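Local coordinates for EvdMO1 (Micromonospora carbonacea, PDB 5T39), which probably transfers a methyl group from S-adenosylmethionine during everninomicin biosynthesis, through a Rossmann-like methyltransferase domain that is fused to an oxidase in the full-length enzyme, at residues Tyr192-Val197 / Asp212-Asp217. Sequence-based numbering, arbitrary orientation.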
ATOM      1  N   TYR A 192      -3.052 -13.613  18.881  1.00  9.51           N
ATOM      2  CA  TYR A 192      -2.193 -13.799  17.725  1.00  9.18           C
ATOM      3  C   TYR A 192      -0.744 -13.899  18.171  1.00  9.40           C
ATOM      4  O   TYR A 192      -0.325 -13.229  19.123  1.00 10.61           O
ATOM      5  CB  TYR A 192      -2.343 -12.620  16.763  1.00  9.13           C
ATOM      6  CG  TYR A 192      -3.740 -12.470  16.210  1.00  9.05           C
ATOM      7  CD1 TYR A 192      -4.274 -13.417  15.345  1.00 10.20           C
ATOM      8  CD2 TYR A 192      -4.527 -11.379  16.546  1.00  8.90           C
ATOM      9  CE1 TYR A 192      -5.552 -13.277  14.841  1.00 10.73           C
ATOM     10  CE2 TYR A 192      -5.804 -11.233  16.040  1.00  9.35           C
ATOM     11  CZ  TYR A 192      -6.302 -12.194  15.190  1.00  9.75           C
ATOM     12  OH  TYR A 192      -7.565 -12.089  14.657  1.00 10.96           O
ATOM     13  N   SER A 193       0.023 -14.742  17.485  1.00  9.62           N
ATOM     14  CA  SER A 193       1.455 -14.860  17.734  1.00 10.04           C
ATOM     15  C   SER A 193       2.197 -13.798  16.940  1.00  9.87           C
ATOM     16  O   SER A 193       2.045 -13.712  15.714  1.00 10.43           O
ATOM     17  CB  SER A 193       1.957 -16.250  17.347  1.00 12.00           C
ATOM     18  OG  SER A 193       1.332 -17.248  18.134  1.00 14.24           O
ATOM     19  N   VAL A 194       2.998 -12.995  17.650  1.00  9.76           N
ATOM     20  CA  VAL A 194       3.569 -11.773  17.109  1.00 10.20           C
ATOM     21  C   VAL A 194       5.057 -11.683  17.400  1.00 10.03           C
ATOM     22  O   VAL A 194       5.520 -12.026  18.495  1.00 11.16           O
ATOM     23  CB  VAL A 194       2.842 -10.514  17.634  1.00 11.47           C
ATOM     24  CG1 VAL A 194       1.415 -10.506  17.150  1.00 13.41           C
ATOM     25  CG2 VAL A 194       2.895 -10.415  19.154  1.00 13.02           C
ATOM     26  N   LYS A 195       5.794 -11.167  16.420  1.00 10.41           N
ATOM     27  CA  LYS A 195       7.176 -10.744  16.567  1.00 11.37           C
ATOM     28  C   LYS A 195       7.142  -9.232  16.723  1.00 10.51           C
ATOM     29  O   LYS A 195       6.832  -8.509  15.771  1.00 10.89           O
ATOM     30  CB  LYS A 195       8.014 -11.168  15.359  1.00 13.85           C
ATOM     31  CG  LYS A 195       9.494 -10.881  15.553  1.00 17.38           C
ATOM     32  CD  LYS A 195      10.374 -11.502  14.498  1.00 20.24           C
ATOM     33  CE  LYS A 195      11.847 -11.255  14.804  1.00 22.63           C
ATOM     34  NZ  LYS A 195      12.225 -11.658  16.191  1.00 24.49           N
ATOM     35  N   HIS A 196       7.429  -8.765  17.934  1.00 10.53           N
ATOM     36  CA  HIS A 196       7.290  -7.360  18.299  1.00 10.43           C
ATOM     37  C   HIS A 196       8.668  -6.730  18.285  1.00 10.44           C
ATOM     38  O   HIS A 196       9.517  -7.079  19.102  1.00 11.09           O
ATOM     39  CB  HIS A 196       6.661  -7.261  19.681  1.00 11.63           C
ATOM     40  CG  HIS A 196       6.340  -5.870  20.112  1.00 11.05           C
ATOM     41  ND1 HIS A 196       6.116  -5.547  21.430  1.00 11.94           N
ATOM     42  CD2 HIS A 196       6.184  -4.724  19.408  1.00 10.85           C
ATOM     43  CE1 HIS A 196       5.828  -4.262  21.519  1.00 11.63           C
ATOM     44  NE2 HIS A 196       5.879  -3.735  20.309  1.00 11.11           N
ATOM     45  N   VAL A 197       8.896  -5.819  17.347  1.00 10.01           N
ATOM     46  CA  VAL A 197      10.222  -5.267  17.130  1.00 10.86           C
ATOM     47  C   VAL A 197      10.157  -3.764  16.907  1.00 10.37           C
ATOM     48  O   VAL A 197       9.127  -3.200  16.535  1.00 10.51           O
ATOM     49  CB  VAL A 197      10.970  -5.948  15.964  1.00 12.32           C
ATOM     50  CG1 VAL A 197      11.177  -7.422  16.245  1.00 13.57           C
ATOM     51  CG2 VAL A 197      10.233  -5.766  14.662  1.00 12.99           C
ATOM     52  N   ASP A 212       7.356   1.056  16.967  1.00  9.92           N
ATOM     53  CA  ASP A 212       7.384  -0.395  16.927  1.00  9.52           C
ATOM     54  C   ASP A 212       6.409  -0.913  15.878  1.00  9.65           C
ATOM     55  O   ASP A 212       5.534  -0.188  15.383  1.00 10.27           O
ATOM     56  CB  ASP A 212       7.051  -0.996  18.307  1.00 10.37           C
ATOM     57  CG  ASP A 212       5.741  -0.476  18.919  1.00 10.90           C
ATOM     58  OD1 ASP A 212       5.146  -1.229  19.733  1.00 12.39           O
ATOM     59  OD2 ASP A 212       5.320   0.668  18.647  1.00 11.51           O
ATOM     60  N   VAL A 213       6.593  -2.189  15.537  1.00  9.07           N
ATOM     61  CA  VAL A 213       5.703  -2.924  14.649  1.00  9.10           C
ATOM     62  C   VAL A 213       5.532  -4.328  15.212  1.00  8.47           C
ATOM     63  O   VAL A 213       6.316  -4.787  16.040  1.00  9.26           O
ATOM     64  CB  VAL A 213       6.248  -3.000  13.200  1.00  9.70           C
ATOM     65  CG1 VAL A 213       6.434  -1.624  12.628  1.00 10.71           C
ATOM     66  CG2 VAL A 213       7.554  -3.787  13.122  1.00 10.95           C
ATOM     67  N   ARG A 214       4.506  -5.030  14.723  1.00  8.38           N
ATOM     68  CA  ARG A 214       4.364  -6.451  15.013  1.00  8.62           C
ATOM     69  C   ARG A 214       4.190  -7.213  13.716  1.00  8.62           C
ATOM     70  O   ARG A 214       3.294  -6.903  12.924  1.00  9.92           O
ATOM     71  CB  ARG A 214       3.188  -6.747  15.939  1.00  8.72           C
ATOM     72  CG  ARG A 214       3.417  -6.245  17.337  1.00  9.28           C
ATOM     73  CD  ARG A 214       2.291  -6.627  18.270  1.00  9.84           C
ATOM     74  NE  ARG A 214       2.495  -6.170  19.642  1.00 10.96           N
ATOM     75  CZ  ARG A 214       2.174  -4.967  20.087  1.00 11.26           C
ATOM     76  NH1 ARG A 214       1.664  -4.062  19.275  1.00 11.85           N
ATOM     77  NH2 ARG A 214       2.397  -4.653  21.356  1.00 12.64           N
ATOM     78  N   TRP A 215       5.045  -8.200  13.504  1.00  9.02           N
ATOM     79  CA  TRP A 215       4.873  -9.159  12.428  1.00  9.69           C
ATOM     80  C   TRP A 215       4.100 -10.356  12.963  1.00  9.64           C
ATOM     81  O   TRP A 215       4.177 -10.679  14.145  1.00 10.69           O
ATOM     82  CB  TRP A 215       6.223  -9.644  11.904  1.00 11.30           C
ATOM     83  CG  TRP A 215       7.051  -8.655  11.154  1.00 12.18           C
ATOM     84  CD1 TRP A 215       7.163  -7.314  11.369  1.00 13.94           C
ATOM     85  CD2 TRP A 215       7.911  -8.958  10.057  1.00 11.40           C
ATOM     86  NE1 TRP A 215       8.047  -6.763  10.467  1.00 14.09           N
ATOM     87  CE2 TRP A 215       8.518  -7.757   9.651  1.00 12.49           C
ATOM     88  CE3 TRP A 215       8.230 -10.134   9.382  1.00 10.94           C
ATOM     89  CZ2 TRP A 215       9.421  -7.700   8.591  1.00 12.85           C
ATOM     90  CZ3 TRP A 215       9.127 -10.080   8.349  1.00 12.03           C
ATOM     91  CH2 TRP A 215       9.713  -8.872   7.959  1.00 12.79           C
ATOM     92  N   LEU A 216       3.374 -11.029  12.081  1.00  9.75           N
ATOM     93  CA  LEU A 216       2.611 -12.227  12.411  1.00 10.21           C
ATOM     94  C   LEU A 216       3.337 -13.469  11.915  1.00 10.04           C
ATOM     95  O   LEU A 216       4.045 -13.419  10.908  1.00 10.92           O
ATOM     96  CB  LEU A 216       1.234 -12.154  11.751  1.00 10.50           C
ATOM     97  CG  LEU A 216       0.347 -11.033  12.306  1.00 11.14           C
ATOM     98  CD1 LEU A 216      -0.822 -10.743  11.401  1.00 12.34           C
ATOM     99  CD2 LEU A 216      -0.176 -11.375  13.674  1.00 14.15           C
ATOM    100  N   ASP A 217       3.148 -14.596  12.614  1.00 10.22           N
ATOM    101  CA  ASP A 217       3.479 -15.869  11.981  1.00 10.55           C
ATOM    102  C   ASP A 217       2.390 -16.230  10.970  1.00 10.00           C
ATOM    103  O   ASP A 217       1.375 -15.546  10.852  1.00  9.79           O
ATOM    104  CB  ASP A 217       3.786 -16.972  13.006  1.00 11.69           C
ATOM    105  CG  ASP A 217       2.590 -17.419  13.827  1.00 12.12           C
ATOM    106  OD1 ASP A 217       1.471 -16.900  13.639  1.00 12.15           O
ATOM    107  OD2 ASP A 217       2.794 -18.317  14.692  1.00 14.01           O
TER
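Lys195 and Trp215 form a hydrogen-bonded pair at the middle of two antiparallel strands, 192-198 and 212-216, which belong to a three-stranded sheet separate from the main Rossmann-like sheet. Lys195 N reaches Trp215 O at 2.8 Å, and Trp215 N returns the bond to Lys195 O; Val197 and Val213 pair likewise, whereas the closing bond from Asp217 N to Ser193 O is weak at 3.4 Å. The tightly packed part is apolar and buried: Leu216 CD2 sits 3.9 Å from Val194 CG1 and also meets Tyr192 CB, while Trp160 of helix 159-169 packs on Val194 and Leu216. The partly exposed side chains of His196, Arg214 and Asp212 are instead held by polar groups. With CG anti to the backbone N (chi1 -174°), the His196 ring is carried out across the neighbouring strand, where NE2 meets the anti lone pair of Asp212 OD1 at 2.7 Å, the oxygen only 6° out of the imidazole plane. One ring face stacks on the Arg214 guanidinium, planes 22° apart and centres separated by 3.9 Å. Replacing His196 by alanine would probably leave Asp212 OD1 without that donor and the guanidinium without its stacking partner. Arg214 NH1 is bonded to Arg157 O.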